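Local coordinates for Non-catalytic protein 1 (Piromyces equi, PDB 1WCU) that probably binds plant cell-wall polysaccharides without cleaving them, as a family 29 carbohydrate-binding module of an anaerobic fungus, at residues Gly74-Gln79 against Ile117-Gly122. Residues are numbered along the deposited sequence; the frame is centred on the assembly and turned at random.
Sequences GLVKVQ and IIVQDG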
ATOM      1  N   GLY A  74      -6.864   2.306  -9.714  1.00  7.94           N
ATOM      2  CA  GLY A  74      -5.454   2.616  -9.812  1.00  8.35           C
ATOM      3  C   GLY A  74      -4.510   1.466  -9.595  1.00  8.43           C
ATOM      4  O   GLY A  74      -4.866   0.319  -9.800  1.00  8.44           O
ATOM      5  N   LEU A  75      -3.277   1.804  -9.210  1.00  8.92           N
ATOM      6  CA  LEU A  75      -2.173   0.862  -9.145  1.00  8.94           C
ATOM      7  C   LEU A  75      -1.575   0.782  -7.756  1.00  9.05           C
ATOM      8  O   LEU A  75      -1.581   1.754  -6.994  1.00  8.85           O
ATOM      9  CB  LEU A  75      -1.078   1.286 -10.121  1.00 10.39           C
ATOM     10  CG  LEU A  75      -1.467   1.198 -11.608  1.00 12.85           C
ATOM     11  CD1 LEU A  75      -0.419   1.751 -12.531  1.00 14.94           C
ATOM     12  CD2 LEU A  75      -1.765  -0.219 -12.012  1.00 15.89           C
ATOM     13  N   VAL A  76      -1.097  -0.409  -7.414  1.00  7.98           N
ATOM     14  CA  VAL A  76      -0.255  -0.647  -6.238  1.00  8.24           C
ATOM     15  C   VAL A  76       1.138  -1.045  -6.738  1.00  7.76           C
ATOM     16  O   VAL A  76       1.289  -1.855  -7.660  1.00  8.24           O
ATOM     17  CB  VAL A  76      -0.869  -1.717  -5.321  1.00  8.28           C
ATOM     18  CG1 VAL A  76      -0.021  -1.936  -4.079  1.00  9.42           C
ATOM     19  CG2 VAL A  76      -2.276  -1.296  -4.910  1.00  9.72           C
ATOM     20  N   LYS A  77       2.155  -0.420  -6.152  1.00  7.19           N
ATOM     21  CA  LYS A  77       3.531  -0.598  -6.592  1.00  7.76           C
ATOM     22  C   LYS A  77       4.445  -0.702  -5.376  1.00  6.68           C
ATOM     23  O   LYS A  77       4.042  -0.407  -4.256  1.00  7.20           O
ATOM     24  CB  LYS A  77       3.987   0.598  -7.431  1.00  7.78           C
ATOM     25  CG  LYS A  77       3.074   0.992  -8.588  1.00  9.40           C
ATOM     26  CD  LYS A  77       3.600   2.223  -9.275  1.00 11.15           C
ATOM     27  CE  LYS A  77       2.774   2.694 -10.460  1.00 13.47           C
ATOM     28  NZ  LYS A  77       3.644   3.526 -11.307  1.00 20.31           N
ATOM     29  N   VAL A  78       5.692  -1.071  -5.624  1.00  7.21           N
ATOM     30  CA  VAL A  78       6.766  -0.937  -4.639  1.00  6.90           C
ATOM     31  C   VAL A  78       7.873  -0.038  -5.198  1.00  6.58           C
ATOM     32  O   VAL A  78       8.041   0.068  -6.413  1.00  7.02           O
ATOM     33  CB  VAL A  78       7.355  -2.318  -4.182  1.00  6.81           C
ATOM     34  CG1 VAL A  78       6.270  -3.156  -3.526  1.00  7.27           C
ATOM     35  CG2 VAL A  78       7.998  -3.056  -5.321  1.00  7.98           C
ATOM     36  N   GLN A  79       8.582   0.649  -4.304  1.00  6.41           N
ATOM     37  CA  GLN A  79       9.781   1.381  -4.674  1.00  6.60           C
ATOM     38  C   GLN A  79      10.813   1.249  -3.543  1.00  6.55           C
ATOM     39  O   GLN A  79      10.632   0.468  -2.606  1.00  7.15           O
ATOM     40  CB  GLN A  79       9.480   2.854  -5.032  1.00  6.78           C
ATOM     41  CG  GLN A  79       9.073   3.688  -3.830  1.00  6.57           C
ATOM     42  CD  GLN A  79       8.866   5.165  -4.087  1.00  8.15           C
ATOM     43  OE1 GLN A  79       7.967   5.767  -3.504  1.00  8.24           O
ATOM     44  NE2 GLN A  79       9.739   5.781  -4.893  1.00 11.49           N
ATOM     45  N   ILE A 117       5.545   0.972  -0.004  1.00  6.87           N
ATOM     46  CA  ILE A 117       4.331   0.519  -0.662  1.00  6.70           C
ATOM     47  C   ILE A 117       3.591   1.738  -1.228  1.00  6.32           C
ATOM     48  O   ILE A 117       3.151   2.619  -0.476  1.00  5.83           O
ATOM     49  CB  ILE A 117       3.402  -0.228   0.330  1.00  6.30           C
ATOM     50  CG1 ILE A 117       4.100  -1.472   0.874  1.00  7.35           C
ATOM     51  CG2 ILE A 117       2.082  -0.602  -0.364  1.00  7.45           C
ATOM     52  CD1 ILE A 117       3.388  -2.157   2.039  1.00  8.70           C
ATOM     53  N   ILE A 118       3.410   1.756  -2.540  1.00  6.05           N
ATOM     54  CA  ILE A 118       2.752   2.853  -3.255  1.00  6.47           C
ATOM     55  C   ILE A 118       1.318   2.500  -3.614  1.00  7.06           C
ATOM     56  O   ILE A 118       1.052   1.398  -4.080  1.00  7.00           O
ATOM     57  CB  ILE A 118       3.503   3.135  -4.580  1.00  6.64           C
ATOM     58  CG1 ILE A 118       4.880   3.759  -4.317  1.00  7.45           C
ATOM     59  CG2 ILE A 118       2.692   4.044  -5.500  1.00  7.03           C
ATOM     60  CD1 ILE A 118       5.824   3.626  -5.512  1.00  7.06           C
ATOM     61  N   VAL A 119       0.398   3.429  -3.379  1.00  7.08           N
ATOM     62  CA  VAL A 119      -0.981   3.334  -3.897  1.00  7.12           C
ATOM     63  C   VAL A 119      -1.181   4.613  -4.691  1.00  6.97           C
ATOM     64  O   VAL A 119      -0.892   5.691  -4.183  1.00  6.73           O
ATOM     65  CB  VAL A 119      -2.045   3.205  -2.792  1.00  7.27           C
ATOM     66  CG1 VAL A 119      -3.444   3.038  -3.382  1.00  7.56           C
ATOM     67  CG2 VAL A 119      -1.729   2.002  -1.905  1.00  7.73           C
ATOM     68  N   GLN A 120      -1.663   4.498  -5.928  1.00  7.46           N
ATOM     69  CA  GLN A 120      -1.670   5.617  -6.862  1.00  8.32           C
ATOM     70  C   GLN A 120      -2.972   5.671  -7.667  1.00  8.16           C
ATOM     71  O   GLN A 120      -3.489   4.629  -8.090  1.00  8.06           O
ATOM     72  CB  GLN A 120      -0.436   5.493  -7.787  1.00  9.50           C
ATOM     73  CG  GLN A 120      -0.049   6.723  -8.516  1.00 10.58           C
ATOM     74  CD  GLN A 120       1.423   6.744  -8.967  1.00 10.00           C
ATOM     75  OE1 GLN A 120       2.159   5.728  -8.965  1.00 12.38           O
ATOM     76  NE2 GLN A 120       1.856   7.910  -9.360  1.00 10.85           N
ATOM     77  N   ASP A 121      -3.496   6.877  -7.858  1.00  8.12           N
ATOM     78  CA  ASP A 121      -4.747   7.120  -8.604  1.00  8.41           C
ATOM     79  C   ASP A 121      -4.516   7.215 -10.104  1.00  9.23           C
ATOM     80  O   ASP A 121      -4.120   8.255 -10.598  1.00 10.41           O
ATOM     81  CB  ASP A 121      -5.397   8.423  -8.104  1.00  8.70           C
ATOM     82  CG  ASP A 121      -6.751   8.680  -8.716  1.00  9.92           C
ATOM     83  OD1 ASP A 121      -7.327   7.768  -9.365  1.00 12.74           O
ATOM     84  OD2 ASP A 121      -7.294   9.769  -8.445  1.00  9.89           O
ATOM     85  N   GLY A 122      -4.827   6.144 -10.827  1.00  9.39           N
ATOM     86  CA  GLY A 122      -4.500   6.067 -12.251  1.00  9.05           C
ATOM     87  C   GLY A 122      -5.185   7.112 -13.111  1.00  9.15           C
ATOM     88  O   GLY A 122      -4.524   7.769 -13.921  1.00  9.65           O
TER
HETATM   89  O   HOH W   1       4.845   5.126  -9.399  1.00 25.26           O
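Ile118 and Lys77 face each other as a hydrogen-bonded pair of antiparallel strands 74-79 and 116-121, neighbours in one sheet of this beta-sandwich module. Lys77 N donates to Ile118 O at 3.0 Å, and Ile118 N returns a nearly straight bond to Lys77 O. Leu75 and Gln120 form the next such pair. Above the Lys77-Ile118 pair the two CB atoms touch at 3.8 Å. Beyond CG the lysine chain runs extended, crossing the Gln120 side chain obliquely, with CE 3.4 Å from Gln120 OE1. A water accepts from Lys77 NZ and donates to Gln120 OE1, 2.8 Å from each; Gln120 NE2 is held by Tyr45 O. In Ile118 the extended chi2 (161°) carries CD1 on to the aliphatic chain and amide of Gln79, where CD1 lies 3.7 Å from Gln79 CG and 3.6 Å from its OE1. The two side chains cross at about a right angle, while Ser49 OG and Glu86 O bond the glutamine amide. An alanine at Gln79 would probably leave Ser49 and Glu86 without these amide partners and Ile118 CD1 with only CB of that residue beside it. Val76, Val78, Ile117 and Val119 line the other face, where Val78 and Ile117 touch Ile64 of the second sheet. One face is thus wholly apolar in these pairs, whereas the other mixes Leu75 and Ile118 with the amide of Gln120 and the water-bridged ammonium of Lys77.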